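Local coordinates for Non-reducing end alpha-L-arabinofuranosidase BoGH43B (Bacteroides ovatus, PDB 5JOZ), which cleaves terminal non-reducing alpha-L-arabinofuranoside residues from the side branches of xyloglucan, turning the 'S' units of this polysaccharide into 'X' units, at residues F325-A330 with A393-H398; L336-K339 with L345-T348; D400-E405 with V411-K416; I437-A442 with T448-A453; I481-S486 with A496-F501. All blocks are in the same frame, centred on the assembly; numbering follows the deposited sequence.

Contact 1 (F325-A330 with A393-H398); sequences FIRNPA and ADDKNH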
# COMPACT_ATOMS: atom_id res chain seq x y z
N PHE A 325 -0.79 -8.16 8.02
CA PHE A 325 -1.86 -9.15 8.20
C PHE A 325 -3.03 -8.87 7.26
O PHE A 325 -3.16 -7.76 6.74
CB PHE A 325 -2.37 -9.09 9.64
CG PHE A 325 -1.31 -9.31 10.65
CD1 PHE A 325 -0.50 -8.25 11.07
CD2 PHE A 325 -1.10 -10.57 11.19
CE1 PHE A 325 0.52 -8.44 12.00
CE2 PHE A 325 -0.10 -10.77 12.13
CZ PHE A 325 0.72 -9.71 12.53
N ILE A 326 -3.88 -9.87 7.07
CA ILE A 326 -5.14 -9.73 6.33
C ILE A 326 -6.31 -9.47 7.31
O ILE A 326 -6.60 -10.31 8.17
CB ILE A 326 -5.43 -10.99 5.50
CG1 ILE A 326 -4.29 -11.24 4.49
CG2 ILE A 326 -6.76 -10.82 4.78
CD1 ILE A 326 -4.38 -12.53 3.70
N ARG A 327 -6.95 -8.31 7.19
CA ARG A 327 -8.04 -7.87 8.09
C ARG A 327 -7.57 -7.84 9.55
O ARG A 327 -6.38 -7.63 9.77
CB ARG A 327 -9.30 -8.70 7.87
CG ARG A 327 -9.68 -8.74 6.40
CD ARG A 327 -11.07 -9.30 6.16
NE ARG A 327 -11.32 -9.46 4.73
CZ ARG A 327 -10.79 -10.42 3.97
NH1 ARG A 327 -10.02 -11.38 4.50
NH2 ARG A 327 -11.04 -10.45 2.66
N ASN A 328 -8.46 -8.03 10.53
CA ASN A 328 -8.09 -7.90 11.95
C ASN A 328 -7.54 -9.21 12.57
O ASN A 328 -8.31 -10.14 12.84
CB ASN A 328 -9.28 -7.40 12.75
CG ASN A 328 -9.76 -6.04 12.27
OD1 ASN A 328 -10.82 -5.91 11.66
ND2 ASN A 328 -8.95 -5.02 12.51
N PRO A 329 -6.21 -9.30 12.79
CA PRO A 329 -5.64 -10.55 13.27
C PRO A 329 -5.90 -10.81 14.76
O PRO A 329 -5.68 -9.94 15.59
CB PRO A 329 -4.14 -10.36 13.01
CG PRO A 329 -3.94 -8.90 13.19
CD PRO A 329 -5.16 -8.29 12.56
N ALA A 330 -6.34 -12.02 15.09
CA ALA A 330 -6.37 -12.46 16.49
C ALA A 330 -4.95 -12.84 16.89
O ALA A 330 -4.33 -13.70 16.26
CB ALA A 330 -7.32 -13.63 16.68
N ALA A 393 -2.09 -12.30 -4.41
CA ALA A 393 -2.66 -11.13 -5.07
C ALA A 393 -3.97 -10.75 -4.37
O ALA A 393 -4.16 -9.60 -3.97
CB ALA A 393 -2.88 -11.42 -6.53
N ASP A 394 -4.86 -11.71 -4.22
CA ASP A 394 -6.10 -11.52 -3.45
C ASP A 394 -6.60 -12.90 -2.96
O ASP A 394 -5.87 -13.88 -3.06
CB ASP A 394 -7.15 -10.73 -4.27
CG ASP A 394 -7.55 -11.42 -5.58
OD1 ASP A 394 -7.71 -12.64 -5.59
OD2 ASP A 394 -7.71 -10.73 -6.62
N ASP A 395 -7.82 -12.96 -2.43
CA ASP A 395 -8.38 -14.21 -1.89
C ASP A 395 -8.59 -15.32 -2.92
O ASP A 395 -8.64 -16.49 -2.55
CB ASP A 395 -9.71 -13.94 -1.16
CG ASP A 395 -9.55 -13.08 0.10
OD1 ASP A 395 -8.40 -12.93 0.58
OD2 ASP A 395 -10.57 -12.57 0.62
N LYS A 396 -8.73 -14.95 -4.19
CA LYS A 396 -8.98 -15.89 -5.28
C LYS A 396 -7.74 -16.15 -6.14
O LYS A 396 -7.80 -16.98 -7.04
CB LYS A 396 -10.12 -15.35 -6.18
CG LYS A 396 -11.46 -15.19 -5.46
CD LYS A 396 -12.51 -14.49 -6.30
CE LYS A 396 -13.80 -14.34 -5.51
NZ LYS A 396 -14.84 -13.51 -6.18
N ASN A 397 -6.64 -15.43 -5.91
CA ASN A 397 -5.46 -15.52 -6.78
C ASN A 397 -4.18 -15.48 -5.95
O ASN A 397 -3.80 -14.43 -5.42
CB ASN A 397 -5.49 -14.41 -7.82
CG ASN A 397 -6.59 -14.63 -8.87
OD1 ASN A 397 -6.38 -15.29 -9.89
ND2 ASN A 397 -7.75 -14.05 -8.63
N HIS A 398 -3.52 -16.62 -5.85
CA HIS A 398 -2.36 -16.78 -4.98
C HIS A 398 -1.65 -18.09 -5.25
O HIS A 398 -2.30 -19.09 -5.55
CB HIS A 398 -2.78 -16.75 -3.50
CG HIS A 398 -3.83 -17.76 -3.14
ND1 HIS A 398 -3.52 -19.01 -2.67
CD2 HIS A 398 -5.18 -17.70 -3.19
CE1 HIS A 398 -4.63 -19.69 -2.44
NE2 HIS A 398 -5.65 -18.91 -2.74
O HOH W 1 -8.83 -13.76 3.20

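Contact 2 (L336-K339 with L345-T348); sequences LTEK and LKGT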
# COMPACT_ATOMS: atom_id res chain seq x y z
N LEU A 336 5.84 -14.28 18.94
CA LEU A 336 7.30 -14.18 19.03
C LEU A 336 7.82 -14.51 20.44
O LEU A 336 9.03 -14.48 20.68
CB LEU A 336 7.74 -12.77 18.62
CG LEU A 336 7.52 -12.39 17.15
CD1 LEU A 336 7.49 -10.87 16.99
CD2 LEU A 336 8.59 -13.01 16.26
N THR A 337 6.90 -14.81 21.36
CA THR A 337 7.17 -15.09 22.78
C THR A 337 7.34 -16.58 23.09
O THR A 337 8.19 -16.97 23.87
CB THR A 337 5.97 -14.65 23.65
OG1 THR A 337 5.63 -13.30 23.34
CG2 THR A 337 6.27 -14.76 25.15
N GLU A 338 6.47 -17.37 22.46
CA GLU A 338 6.17 -18.74 22.86
C GLU A 338 7.28 -19.72 22.46
O GLU A 338 7.53 -20.70 23.16
CB GLU A 338 4.84 -19.12 22.21
CG GLU A 338 4.24 -20.45 22.64
CD GLU A 338 2.82 -20.63 22.12
OE1 GLU A 338 2.03 -19.65 22.15
OE2 GLU A 338 2.49 -21.77 21.69
N LYS A 339 7.92 -19.46 21.31
CA LYS A 339 9.18 -20.11 20.97
C LYS A 339 10.20 -19.02 20.64
O LYS A 339 10.36 -18.68 19.48
CB LYS A 339 8.99 -21.07 19.79
CG LYS A 339 10.25 -21.82 19.35
CD LYS A 339 10.76 -22.80 20.40
CE LYS A 339 12.07 -23.46 20.00
NZ LYS A 339 11.95 -24.28 18.77
N LEU A 345 3.51 -19.60 13.96
CA LEU A 345 2.25 -19.40 13.25
C LEU A 345 1.35 -20.60 13.50
O LEU A 345 1.73 -21.74 13.23
CB LEU A 345 2.52 -19.21 11.75
CG LEU A 345 1.54 -18.35 10.97
CD1 LEU A 345 1.45 -16.95 11.56
CD2 LEU A 345 1.96 -18.30 9.51
N LYS A 346 0.18 -20.35 14.08
CA LYS A 346 -0.83 -21.39 14.33
C LYS A 346 -1.93 -21.30 13.28
O LYS A 346 -2.76 -20.39 13.30
CB LYS A 346 -1.46 -21.21 15.71
CG LYS A 346 -0.53 -21.35 16.89
CD LYS A 346 -1.34 -21.62 18.15
CE LYS A 346 -0.47 -21.98 19.34
NZ LYS A 346 0.21 -20.80 19.92
N GLY A 347 -1.96 -22.25 12.37
CA GLY A 347 -2.98 -22.28 11.35
C GLY A 347 -4.31 -22.66 11.95
O GLY A 347 -4.40 -23.65 12.67
N THR A 348 -5.34 -21.87 11.66
CA THR A 348 -6.69 -22.13 12.12
C THR A 348 -7.48 -22.77 10.98
O THR A 348 -6.92 -23.04 9.91
CB THR A 348 -7.37 -20.82 12.57
OG1 THR A 348 -7.58 -19.97 11.43
CG2 THR A 348 -6.52 -20.09 13.59

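Contact 3 (D400-E405 with V411-K416); sequences DLLITE and VAMIRK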
# COMPACT_ATOMS: atom_id res chain seq x y z
N ASP A 400 0.79 -20.98 -3.59
CA ASP A 400 1.06 -21.49 -2.25
C ASP A 400 2.21 -22.50 -2.23
O ASP A 400 2.07 -23.60 -2.76
CB ASP A 400 -0.20 -22.19 -1.71
CG ASP A 400 -1.37 -21.25 -1.50
OD1 ASP A 400 -1.19 -20.01 -1.54
OD2 ASP A 400 -2.49 -21.76 -1.28
N LEU A 401 3.32 -22.13 -1.61
CA LEU A 401 4.44 -23.05 -1.44
C LEU A 401 4.39 -23.61 -0.02
O LEU A 401 4.94 -23.01 0.91
CB LEU A 401 5.77 -22.35 -1.74
CG LEU A 401 7.04 -23.16 -1.48
CD1 LEU A 401 7.05 -24.43 -2.31
CD2 LEU A 401 8.27 -22.31 -1.75
N LEU A 402 3.72 -24.76 0.14
CA LEU A 402 3.36 -25.29 1.46
C LEU A 402 3.91 -26.67 1.76
O LEU A 402 4.14 -27.47 0.86
CB LEU A 402 1.84 -25.34 1.60
CG LEU A 402 1.08 -24.06 1.24
CD1 LEU A 402 -0.42 -24.29 1.31
CD2 LEU A 402 1.49 -22.90 2.13
N ILE A 403 4.11 -26.92 3.06
CA ILE A 403 4.40 -28.23 3.60
C ILE A 403 3.07 -28.79 4.08
O ILE A 403 2.35 -28.11 4.83
CB ILE A 403 5.33 -28.16 4.83
CG1 ILE A 403 6.67 -27.55 4.43
CG2 ILE A 403 5.53 -29.56 5.44
CD1 ILE A 403 7.53 -27.18 5.61
N THR A 404 2.78 -30.02 3.67
CA THR A 404 1.54 -30.73 4.03
C THR A 404 1.80 -32.25 4.05
O THR A 404 2.95 -32.69 3.94
CB THR A 404 0.39 -30.36 3.06
OG1 THR A 404 -0.84 -30.97 3.48
CG2 THR A 404 0.70 -30.80 1.64
N GLU A 405 0.73 -33.05 4.19
CA GLU A 405 0.82 -34.51 4.22
C GLU A 405 -0.03 -35.05 3.07
O GLU A 405 -1.19 -34.67 2.92
CB GLU A 405 0.33 -35.06 5.57
CG GLU A 405 0.71 -36.51 5.87
CD GLU A 405 2.13 -36.70 6.41
OE1 GLU A 405 2.54 -37.86 6.59
OE2 GLU A 405 2.85 -35.70 6.67
N VAL A 411 5.21 -33.73 2.52
CA VAL A 411 5.60 -33.24 1.19
C VAL A 411 5.72 -31.72 1.15
O VAL A 411 5.13 -31.01 1.98
CB VAL A 411 4.59 -33.68 0.10
CG1 VAL A 411 4.41 -35.19 0.10
CG2 VAL A 411 3.23 -33.00 0.28
N ALA A 412 6.47 -31.23 0.17
CA ALA A 412 6.47 -29.83 -0.21
C ALA A 412 5.58 -29.70 -1.44
O ALA A 412 5.68 -30.52 -2.35
CB ALA A 412 7.87 -29.35 -0.51
N MET A 413 4.71 -28.69 -1.45
CA MET A 413 3.69 -28.52 -2.47
C MET A 413 3.71 -27.08 -2.99
O MET A 413 3.67 -26.15 -2.20
CB MET A 413 2.31 -28.85 -1.87
CG MET A 413 1.13 -28.59 -2.80
SD MET A 413 -0.48 -29.16 -2.17
CE MET A 413 -0.67 -28.13 -0.71
N ILE A 414 3.78 -26.93 -4.31
CA ILE A 414 3.42 -25.67 -4.99
C ILE A 414 2.01 -25.87 -5.52
O ILE A 414 1.76 -26.82 -6.23
CB ILE A 414 4.41 -25.21 -6.11
CG1 ILE A 414 3.95 -23.90 -6.76
CG2 ILE A 414 4.60 -26.26 -7.21
CD1 ILE A 414 3.75 -22.76 -5.79
N ARG A 415 1.09 -24.99 -5.13
CA ARG A 415 -0.30 -25.10 -5.52
C ARG A 415 -0.79 -23.75 -6.02
O ARG A 415 -0.79 -22.77 -5.28
CB ARG A 415 -1.14 -25.59 -4.34
CG ARG A 415 -2.58 -25.95 -4.70
CD ARG A 415 -3.35 -26.34 -3.45
NE ARG A 415 -3.41 -25.22 -2.51
CZ ARG A 415 -3.75 -25.31 -1.22
NH1 ARG A 415 -4.07 -26.47 -0.65
NH2 ARG A 415 -3.76 -24.20 -0.49
N LYS A 416 -1.24 -23.74 -7.27
CA LYS A 416 -1.61 -22.51 -7.95
C LYS A 416 -3.13 -22.37 -7.97
O LYS A 416 -3.81 -23.19 -8.55
CB LYS A 416 -1.04 -22.54 -9.38
CG LYS A 416 0.44 -22.90 -9.46
CD LYS A 416 0.94 -22.96 -10.89
CE LYS A 416 2.24 -23.73 -10.99
NZ LYS A 416 2.68 -23.93 -12.40
O HOH W 2 -3.19 -22.28 -4.01

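Contact 4 (I437-A442 with T448-A453); sequences ILSITA and TFEIKA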
# COMPACT_ATOMS: atom_id res chain seq x y z
N ILE A 437 13.78 -25.33 4.27
CA ILE A 437 13.95 -24.00 3.74
C ILE A 437 13.08 -23.93 2.52
O ILE A 437 13.31 -24.67 1.56
CB ILE A 437 15.40 -23.69 3.36
CG1 ILE A 437 16.29 -23.74 4.60
CG2 ILE A 437 15.47 -22.32 2.67
CD1 ILE A 437 17.78 -23.58 4.32
N LEU A 438 12.07 -23.06 2.57
CA LEU A 438 11.19 -22.80 1.45
C LEU A 438 11.65 -21.51 0.83
O LEU A 438 11.96 -20.56 1.54
CB LEU A 438 9.75 -22.65 1.92
CG LEU A 438 9.10 -23.87 2.53
CD1 LEU A 438 7.69 -23.50 2.93
CD2 LEU A 438 9.07 -25.06 1.58
N SER A 439 11.65 -21.47 -0.49
CA SER A 439 12.29 -20.39 -1.22
C SER A 439 11.45 -19.98 -2.45
O SER A 439 10.91 -20.83 -3.15
CB SER A 439 13.70 -20.85 -1.61
OG SER A 439 14.59 -19.76 -1.70
N ILE A 440 11.29 -18.67 -2.64
CA ILE A 440 10.61 -18.11 -3.80
C ILE A 440 11.53 -17.07 -4.40
O ILE A 440 11.95 -16.16 -3.70
CB ILE A 440 9.29 -17.41 -3.44
CG1 ILE A 440 8.33 -18.39 -2.76
CG2 ILE A 440 8.65 -16.79 -4.69
CD1 ILE A 440 7.27 -17.70 -1.94
N THR A 441 11.85 -17.24 -5.68
CA THR A 441 12.67 -16.29 -6.40
C THR A 441 11.82 -15.69 -7.51
O THR A 441 10.90 -16.34 -8.02
CB THR A 441 13.95 -16.94 -6.97
OG1 THR A 441 13.63 -17.78 -8.07
CG2 THR A 441 14.67 -17.74 -5.90
N ALA A 442 12.12 -14.45 -7.87
CA ALA A 442 11.26 -13.70 -8.78
C ALA A 442 12.05 -12.96 -9.84
O ALA A 442 13.15 -12.46 -9.59
CB ALA A 442 10.41 -12.73 -7.99
N THR A 448 9.76 -18.56 -9.34
CA THR A 448 10.26 -19.93 -9.26
C THR A 448 10.29 -20.35 -7.79
O THR A 448 10.71 -19.58 -6.94
CB THR A 448 11.65 -20.05 -9.91
OG1 THR A 448 11.58 -19.57 -11.25
CG2 THR A 448 12.13 -21.52 -9.94
N PHE A 449 9.81 -21.56 -7.53
CA PHE A 449 9.59 -22.09 -6.18
C PHE A 449 10.54 -23.27 -5.90
O PHE A 449 10.57 -24.23 -6.68
CB PHE A 449 8.14 -22.57 -6.06
CG PHE A 449 7.13 -21.50 -6.32
CD1 PHE A 449 6.65 -21.27 -7.61
CD2 PHE A 449 6.66 -20.69 -5.27
CE1 PHE A 449 5.72 -20.26 -7.84
CE2 PHE A 449 5.73 -19.69 -5.50
CZ PHE A 449 5.26 -19.47 -6.79
N GLU A 450 11.28 -23.19 -4.79
CA GLU A 450 12.38 -24.11 -4.46
C GLU A 450 12.31 -24.57 -3.00
O GLU A 450 11.81 -23.83 -2.14
CB GLU A 450 13.75 -23.46 -4.72
CG GLU A 450 13.93 -22.86 -6.13
CD GLU A 450 13.67 -21.34 -6.25
OE1 GLU A 450 13.03 -20.73 -5.35
OE2 GLU A 450 14.11 -20.74 -7.26
N ILE A 451 12.82 -25.77 -2.73
CA ILE A 451 12.85 -26.36 -1.39
C ILE A 451 14.21 -26.97 -1.07
O ILE A 451 14.93 -27.42 -1.97
CB ILE A 451 11.74 -27.42 -1.21
CG1 ILE A 451 11.96 -28.61 -2.16
CG2 ILE A 451 10.37 -26.79 -1.43
CD1 ILE A 451 10.84 -29.62 -2.21
N LYS A 452 14.57 -26.96 0.21
CA LYS A 452 15.77 -27.64 0.71
C LYS A 452 15.54 -28.27 2.10
O LYS A 452 15.03 -27.62 3.03
CB LYS A 452 16.98 -26.69 0.75
CG LYS A 452 18.26 -27.38 1.21
CD LYS A 452 19.50 -26.51 1.08
CE LYS A 452 20.76 -27.36 1.18
NZ LYS A 452 21.98 -26.53 1.03
N ALA A 453 15.92 -29.53 2.22
CA ALA A 453 15.99 -30.23 3.50
C ALA A 453 17.08 -31.29 3.40
O ALA A 453 17.75 -31.41 2.37
CB ALA A 453 14.65 -30.87 3.83

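Contact 5 (I481-S486 with A496-F501); sequences IGMYAS and ADFDWF. With CA (calcium ion), chain C.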
# COMPACT_ATOMS: atom_id res chain seq x y z
N ILE A 481 4.16 -11.20 -0.36
CA ILE A 481 4.76 -12.51 -0.13
C ILE A 481 4.78 -12.68 1.37
O ILE A 481 5.21 -11.78 2.09
CB ILE A 481 6.15 -12.61 -0.78
CG1 ILE A 481 5.99 -12.39 -2.29
CG2 ILE A 481 6.81 -13.95 -0.48
CD1 ILE A 481 7.20 -12.70 -3.14
N GLY A 482 4.28 -13.82 1.86
CA GLY A 482 4.12 -14.03 3.29
C GLY A 482 4.12 -15.45 3.79
O GLY A 482 3.88 -16.40 3.05
N MET A 483 4.36 -15.57 5.09
CA MET A 483 4.26 -16.83 5.84
C MET A 483 2.79 -17.13 6.05
O MET A 483 1.97 -16.22 6.21
CB MET A 483 4.98 -16.71 7.18
CG MET A 483 6.47 -16.44 7.03
SD MET A 483 7.30 -15.87 8.52
CE MET A 483 6.67 -14.21 8.64
N TYR A 484 2.45 -18.41 6.05
CA TYR A 484 1.06 -18.85 6.05
C TYR A 484 0.90 -20.21 6.72
O TYR A 484 1.75 -21.08 6.56
CB TYR A 484 0.56 -18.92 4.61
CG TYR A 484 -0.87 -19.36 4.45
CD1 TYR A 484 -1.92 -18.56 4.90
CD2 TYR A 484 -1.20 -20.57 3.80
CE1 TYR A 484 -3.24 -18.94 4.73
CE2 TYR A 484 -2.53 -20.96 3.63
CZ TYR A 484 -3.54 -20.14 4.09
OH TYR A 484 -4.86 -20.49 3.95
N ALA A 485 -0.20 -20.36 7.47
CA ALA A 485 -0.64 -21.63 8.01
C ALA A 485 -2.18 -21.74 7.98
O ALA A 485 -2.87 -20.79 8.31
CB ALA A 485 -0.14 -21.77 9.44
N SER A 486 -2.70 -22.89 7.60
CA SER A 486 -4.14 -23.14 7.64
C SER A 486 -4.45 -24.63 7.71
O SER A 486 -3.79 -25.44 7.06
CB SER A 486 -4.81 -22.53 6.40
OG SER A 486 -6.19 -22.85 6.33
N ALA A 496 3.50 -23.94 13.13
CA ALA A 496 4.57 -23.80 12.15
C ALA A 496 5.53 -22.73 12.66
O ALA A 496 5.13 -21.59 12.85
CB ALA A 496 4.00 -23.41 10.80
N ASP A 497 6.78 -23.11 12.92
CA ASP A 497 7.78 -22.22 13.50
C ASP A 497 8.75 -21.76 12.44
O ASP A 497 9.45 -22.57 11.83
CB ASP A 497 8.55 -22.95 14.61
CG ASP A 497 7.69 -23.22 15.85
OD1 ASP A 497 6.58 -22.66 15.99
OD2 ASP A 497 8.13 -23.99 16.71
N PHE A 498 8.78 -20.46 12.21
CA PHE A 498 9.68 -19.85 11.23
C PHE A 498 10.86 -19.26 11.97
O PHE A 498 10.71 -18.27 12.68
CB PHE A 498 8.94 -18.76 10.44
CG PHE A 498 7.84 -19.30 9.58
CD1 PHE A 498 6.61 -19.60 10.12
CD2 PHE A 498 8.06 -19.55 8.24
CE1 PHE A 498 5.60 -20.12 9.33
CE2 PHE A 498 7.05 -20.06 7.43
CZ PHE A 498 5.82 -20.34 7.97
N ASP A 499 12.02 -19.87 11.81
CA ASP A 499 13.24 -19.44 12.48
C ASP A 499 13.73 -18.11 11.90
O ASP A 499 14.15 -17.22 12.63
CB ASP A 499 14.32 -20.52 12.32
CG ASP A 499 15.50 -20.34 13.26
OD1 ASP A 499 15.48 -19.41 14.10
OD2 ASP A 499 16.44 -21.14 13.17
N TRP A 500 13.67 -17.98 10.58
CA TRP A 500 14.02 -16.72 9.94
C TRP A 500 13.33 -16.57 8.60
O TRP A 500 12.71 -17.51 8.11
CB TRP A 500 15.54 -16.57 9.81
CG TRP A 500 16.28 -17.77 9.25
CD1 TRP A 500 17.02 -18.67 9.96
CD2 TRP A 500 16.39 -18.15 7.88
NE1 TRP A 500 17.57 -19.60 9.12
CE2 TRP A 500 17.22 -19.30 7.84
CE3 TRP A 500 15.90 -17.63 6.68
CZ2 TRP A 500 17.54 -19.95 6.64
CZ3 TRP A 500 16.21 -18.28 5.48
CH2 TRP A 500 17.02 -19.43 5.47
N PHE A 501 13.43 -15.36 8.04
CA PHE A 501 12.83 -14.99 6.76
C PHE A 501 13.76 -13.97 6.09
O PHE A 501 13.97 -12.88 6.64
CB PHE A 501 11.44 -14.37 6.98
CG PHE A 501 10.64 -14.18 5.72
CD1 PHE A 501 10.92 -13.15 4.82
CD2 PHE A 501 9.56 -15.03 5.44
CE1 PHE A 501 10.17 -12.98 3.67
CE2 PHE A 501 8.81 -14.86 4.29
CZ PHE A 501 9.11 -13.84 3.40
CA CA C . 15.55 -17.03 14.54
O HOH W 3 17.41 -16.84 13.04
O HOH W 4 17.01 -16.54 16.40

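Contact 1 (F325-A330 with A393-H398)
The side chains of Arg327 and Asp395 come from opposite directions and meet in a salt bridge, Arg327 NH2 to Asp395 OD2 at 3.0 Å. The N-H points fairly straight at the oxygen (157°). OD2 accepts through its syn lone pair and lies 9° from the guanidinium plane; carboxylate and guanidinium are turned 49° against each other, and one direct bond joins them at the guanidinium edge. Water 1 makes a second link, accepting from Arg327 NH1 at 3.0 Å and lying 2.8 Å from Asp395 OD1. The arginine end is the tightly held part. Arg327 is buried, its chain runs extended from CG to NE, and NE and NH1 also donate to the backbone oxygens of Cys68 and Asp356, which fixes the rotation of the guanidinium. The aspartate end is looser: Asp395 is partly exposed on a short turn, next to the exposed Lys396. Arg392 adds a second positive partner for OD1, which would probably help keep Asp395 ionised. Behind it, Asp394 OD1 accepts from Lys396 N at 2.9 Å in an Asx turn, and Ala393 and Asp394 both face Asn397 in a classic beta bulge. The bridge thus ties the loop after strand 325-326, which pairs with strand 35-36 of the catalytic domain, to the turn between strands 389-392 and 397-406 of the concanavalin A-like domain.

Contact 2 (L336-K339 with L345-T348)
Glu338 OE2 is reached by the ammonium of Lys346, NZ to OE2 at 3.0 Å, in the salt bridge that joins the two segments. The nitrogen comes in on the syn side of OE2, 24° out of the carboxylate plane. It also lies 3.1 Å from Glu338 OE1, a weak bond, so NZ straddles the mouth of the carboxylate and faces both oxygens at once. The two side chains arrive from opposite directions and meet through their charged ends, with little else touching: Lys346 CE is 3.8 Å from Glu338 OE2. Glu338 stretches across with CG turned anti to its own nitrogen (chi1 -172°) and an extended chain beyond it, whereas Lys346 runs out straight and then bends at its last torsion (chi4 76°), which swings NZ to the carboxylate. Arg344 forms a long, weak ion pair with OE2, so positive charge gathers round this one oxygen and would probably favour the ionised form of the glutamate. Glu338 is exposed and Lys346 partly so, which makes this a surface pair whose strength solvent is likely to temper. A methionine in place of Lys346 would remove the ammonium and is likely to leave the Glu338 carboxylate without its main ion-pair mate, with the weak Arg344 pair still in place, and freer to turn. The pair bridges the loop between strands 334-335 and 343-345 and the chain just after strand 343-345; there, Lys346 is hydrogen-bonded through its backbone to Phe333, and Leu345 packs inward on Ile361 and Phe498.

Contact 3 (D400-E405 with V411-K416)
Arg415 sends CG anti to the backbone N (chi1 -171°) and then bends at chi3 (61°), folding its guanidinium back over the neighbouring strand to the carboxylate of Asp400. NH2 donates to Asp400 OD2 at 2.9 Å, and OD2 accepts through its anti lone pair; the oxygen lies at the guanidinium edge, while the two flat groups are turned 66° apart. Leu402 CD1 sits over one guanidinium face, 3.8 Å from Arg415 NH2. Both charged ends have second partners: Glu386 forms another salt bridge with NH2, and His398 is hydrogen-bonded to Asp400 OD1. Farther along the same face, Thr404 CG2 packs beside Val411 CG2 at 3.6 Å, and the bent end of Met413 brings CE to 3.8 Å from Thr404 CG2. On the other face Leu401, Ile403, Ala412 and Ile414 turn into the core. Three hydrogen-bonded pairs hold the backbones together, the central one with Leu402 N to Met413 O and Met413 N to Leu402 O, both 2.7 Å. Strands 397-406 and 409-418 follow each other in the chain and pair antiparallel, a beta hairpin in one sheet of the concanavalin A-like beta-sandwich.

Contact 4 (I437-A442 with T448-A453)
Thr441 OG1 donates to Glu450 OE2 at 3.1 Å, a diagonal bond between the strands that uses the syn lone pair of the carboxylate. The two side chains cross at about a right angle, and Thr441 CG2 lies 3.3 Å from the same oxygen. Glu450 gets there by a sharp bend at chi2 (96°), which lays its carboxylate back over the opposite strand, with OE1 near the backbone oxygens of Ser439 and Thr448 but not bonded to them. Thr441 OG1 also packs against Thr448 CB at 3.5 Å. These residues, with Ile437 and Lys452, form the outward, solvent-facing side. Beneath them run three hydrogen-bonded pairs, Ile437 with Lys452, Ser439 with Glu450 and Thr441 with Thr448; the bond from Thr441 N to Thr448 O is nearly straight, at 174°. The two strands are consecutive in the chain and form a beta hairpin in one of the two sheets of the concanavalin A-like sandwich. The inward face is apolar. Ile440 CG1 lies 3.8 Å from Phe449 CD2, the two side chains running side by side in the same direction, and Leu438 CD2 meets Ile451 CG2 at 3.7 Å. Residues of the facing sheet hold this inner layer: Leu389 touches Leu438 and Ile440, Val391 touches Ile440 and Phe449, and Tyr399 touches Phe449. Strand 370-377 borders the hairpin on the side of 437-442, and strand 456-464 on that of 448-453.

Contact 5 (I481-S486 with A496-F501)
Met483 lies over one face of the Phe498 ring, the two side chains sliding past each other in opposite directions. CG stands 3.8 Å from the ring centroid and only 19° off the normal, a CH-pi contact, while SD lies 4.0 Å from the same centroid in a Met-aromatic contact. The methionine therefore lies along the ring instead of meeting it end on: CB is near Phe498 CZ, and SD comes to 3.6 Å from Phe498 CG at the root of the ring. With CG anti to the carbonyl carbon (chi1 -62°), Met483 sends its thioether between the two strands, within range of a second ring as well. Phe501 receives SD obliquely, its centroid 5.1 Å away, and Phe501 CD2 touches Met483 CG at 3.8 Å. One methionine thus packs against two phenylalanines, with no hydrogen bond between the segments. An alanine in place of Phe498 would strip away the ring face and is likely to open a gap beside Met483, letting its thioether shift. On the outer side of the same strand, Asp499 grips the calcium ion through its backbone O and OD1, both at 2.4 Å; waters 3 and 4 and the backbone oxygens of Asp313 and Gly341 complete the site. The axes of segments 481-486 and 496-501 approach to 8.8 Å. Their strands lie in facing sheets of the sandwich: 480-486 between 359-364 and 389-392, and 496-505 between 343-345 and 370-377, with Leu345 and Leu389 lining the core around Met483.

All five contacts belong to the concanavalin A-like domain, but their chemistry differs with their place in the fold. Contacts 1 and 2 rest on single salt bridges between loops, the first partly buried and water-assisted, the second at the surface. Contacts 3 and 4 are hairpins in the two facing sheets, the first buried, the second partly so, held mainly by backbone hydrogen bonds with one side-chain polar link each; their apolar faces meet where Ala412 packs on Ile451 and Ile414 on Phe449. Contact 5 joins those two sheets through buried side chains alone, and touches contact 4 through Ile440 and Ile481. Strand 397-406 serves both contacts 1 and 3, while Leu345 of contact 2 probably hydrogen-bonds to Ala496 of contact 5.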